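Local coordinates for tissue factor pathway inhibitor 2 (Homo sapiens, PDB 1ZR0), which inhibits trypsin, plasmin and factor VIIa/tissue factor, and weakly factor Xa, and may regulate plasmin-mediated matrix remodelling, at residues R35-G40 with A46-T51. Sequence-based numbering, arbitrary orientation.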
# COMPACT_ATOMS: atom_id res chain seq x y z
N ARG B 35 -8.40 -15.83 -15.38
CA ARG B 35 -9.29 -15.17 -14.38
C ARG B 35 -8.58 -13.97 -13.78
O ARG B 35 -7.40 -13.88 -13.81
CB ARG B 35 -9.75 -16.10 -13.28
CG ARG B 35 -10.66 -17.39 -13.71
CD ARG B 35 -10.83 -18.36 -12.55
NE ARG B 35 -11.73 -17.79 -11.53
CZ ARG B 35 -11.96 -18.27 -10.32
NH1 ARG B 35 -11.44 -19.45 -9.87
NH2 ARG B 35 -12.78 -17.59 -9.53
N GLN B 36 -9.32 -12.99 -13.22
CA GLN B 36 -8.67 -11.86 -12.53
C GLN B 36 -8.35 -12.16 -11.08
O GLN B 36 -8.99 -12.95 -10.39
CB GLN B 36 -9.63 -10.61 -12.59
CG GLN B 36 -9.61 -9.78 -13.81
CD GLN B 36 -10.92 -9.01 -14.13
OE1 GLN B 36 -10.95 -8.13 -14.99
NE2 GLN B 36 -12.00 -9.32 -13.38
N PHE B 37 -7.28 -11.52 -10.56
CA PHE B 37 -7.05 -11.50 -9.17
C PHE B 37 -6.48 -10.12 -8.78
O PHE B 37 -6.07 -9.35 -9.61
CB PHE B 37 -6.15 -12.68 -8.68
CG PHE B 37 -4.66 -12.57 -9.04
CD1 PHE B 37 -4.17 -12.66 -10.31
CD2 PHE B 37 -3.74 -12.42 -8.04
CE1 PHE B 37 -2.83 -12.61 -10.59
CE2 PHE B 37 -2.41 -12.34 -8.26
CZ PHE B 37 -1.91 -12.46 -9.57
N LEU B 38 -6.33 -9.90 -7.49
CA LEU B 38 -5.72 -8.66 -6.99
C LEU B 38 -4.34 -8.97 -6.34
O LEU B 38 -4.24 -9.67 -5.30
CB LEU B 38 -6.70 -8.01 -5.91
CG LEU B 38 -8.04 -7.51 -6.48
CD1 LEU B 38 -8.96 -7.04 -5.30
CD2 LEU B 38 -7.92 -6.60 -7.64
N TYR B 39 -3.30 -8.54 -7.06
CA TYR B 39 -1.93 -8.74 -6.70
C TYR B 39 -1.44 -7.68 -5.78
O TYR B 39 -1.79 -6.51 -5.91
CB TYR B 39 -1.18 -8.74 -8.05
CG TYR B 39 0.32 -8.81 -7.97
CD1 TYR B 39 0.92 -9.89 -7.37
CD2 TYR B 39 1.08 -7.87 -8.60
CE1 TYR B 39 2.35 -9.99 -7.34
CE2 TYR B 39 2.45 -7.92 -8.60
CZ TYR B 39 3.07 -8.99 -7.96
OH TYR B 39 4.50 -9.00 -8.08
N GLY B 40 -0.59 -8.07 -4.82
CA GLY B 40 -0.07 -7.17 -3.82
C GLY B 40 1.02 -6.23 -4.28
O GLY B 40 1.20 -5.23 -3.63
N ALA B 46 5.18 -16.47 -11.59
CA ALA B 46 4.95 -16.15 -13.02
C ALA B 46 3.56 -16.26 -13.59
O ALA B 46 3.32 -15.74 -14.67
CB ALA B 46 5.89 -17.01 -13.88
N ASN B 47 2.65 -16.86 -12.83
CA ASN B 47 1.25 -16.93 -13.22
C ASN B 47 0.52 -15.63 -12.87
O ASN B 47 -0.27 -15.59 -11.95
CB ASN B 47 0.57 -18.14 -12.64
CG ASN B 47 -0.75 -18.45 -13.28
OD1 ASN B 47 -1.15 -17.89 -14.28
ND2 ASN B 47 -1.43 -19.46 -12.72
N ASN B 48 0.87 -14.59 -13.58
CA ASN B 48 0.61 -13.20 -13.19
C ASN B 48 0.81 -12.34 -14.44
O ASN B 48 1.95 -12.14 -14.93
CB ASN B 48 1.54 -12.77 -12.06
CG ASN B 48 1.20 -11.38 -11.56
OD1 ASN B 48 0.61 -10.59 -12.30
ND2 ASN B 48 1.63 -11.07 -10.36
N PHE B 49 -0.27 -11.92 -15.06
CA PHE B 49 -0.23 -11.27 -16.34
C PHE B 49 -0.96 -9.95 -16.24
O PHE B 49 -1.93 -9.79 -15.45
CB PHE B 49 -0.94 -12.13 -17.40
CG PHE B 49 -0.31 -13.45 -17.54
CD1 PHE B 49 0.79 -13.61 -18.39
CD2 PHE B 49 -0.75 -14.54 -16.84
CE1 PHE B 49 1.43 -14.85 -18.45
CE2 PHE B 49 -0.15 -15.79 -16.92
CZ PHE B 49 0.95 -15.95 -17.75
N TYR B 50 -0.57 -9.02 -17.10
CA TYR B 50 -1.17 -7.66 -17.06
C TYR B 50 -2.57 -7.56 -17.68
O TYR B 50 -3.36 -6.62 -17.39
CB TYR B 50 -0.23 -6.72 -17.79
CG TYR B 50 0.96 -6.36 -17.01
CD1 TYR B 50 0.84 -5.68 -15.78
CD2 TYR B 50 2.24 -6.77 -17.41
CE1 TYR B 50 1.93 -5.32 -15.05
CE2 TYR B 50 3.37 -6.43 -16.67
CZ TYR B 50 3.20 -5.72 -15.48
OH TYR B 50 4.31 -5.34 -14.74
N THR B 51 -2.91 -8.51 -18.54
CA THR B 51 -4.11 -8.48 -19.37
C THR B 51 -4.67 -9.87 -19.60
O THR B 51 -3.91 -10.85 -19.53
CB THR B 51 -3.85 -7.79 -20.75
OG1 THR B 51 -2.98 -8.62 -21.54
CG2 THR B 51 -3.14 -6.44 -20.58
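Asn-48 sends its amide nitrogen onto the ring of Tyr-39. ND2 sits 3.2 Å above the ring plane, over its centre, and comes within 3.3 Å of Tyr-39 CE1. The amide plane stands almost upright on the ring, 83° away from it, so the amide meets the aromatic face nitrogen first rather than lying flat on it. In Asn-48 CG is trans to the backbone nitrogen (chi1 -175°), which carries the amide toward the strand; Tyr-39 takes the same kind of torsion. This is the amino-aromatic geometry in which an N-H can use the pi cloud.

Phe-37 meets the same amide with the edge of its ring. Its CZ lies 3.8 Å from Asn-48 CG, near the ring plane, and ring and amide planes are 72° apart. Asn-48 therefore touches two aromatic side chains in different ways: the face of Tyr-39 and the edge of Phe-37. Asn-47 adds a looser carbonyl contact, its O lying 4.2 Å from Phe-37 CE1.

The polar ends find partners beyond the two segments. Asn-48 OD1 accepts a hydrogen bond from Arg-24, which holds the oxygen end of the amide and so favours the orientation that turns ND2 to the ring, and Tyr-39 OH hydrogen-bonds to the carbonyl of Glu-43. The buried Asn-47, centre of an inverse gamma turn, hydrogen-bonds through OD1 to Tyr-27 N and through ND2 to the carbonyl of Leu-11, tying the loop to strand 22-28 and to the N-terminal part of the chain.

Side chains thus join strand 33-39 of the twisted hairpin to the loop that leads into helix 52-58. An asparagine amide set over a tyrosine face in this core is a classic feature of the BPTI/Kunitz fold, here in Kunitz domain 1.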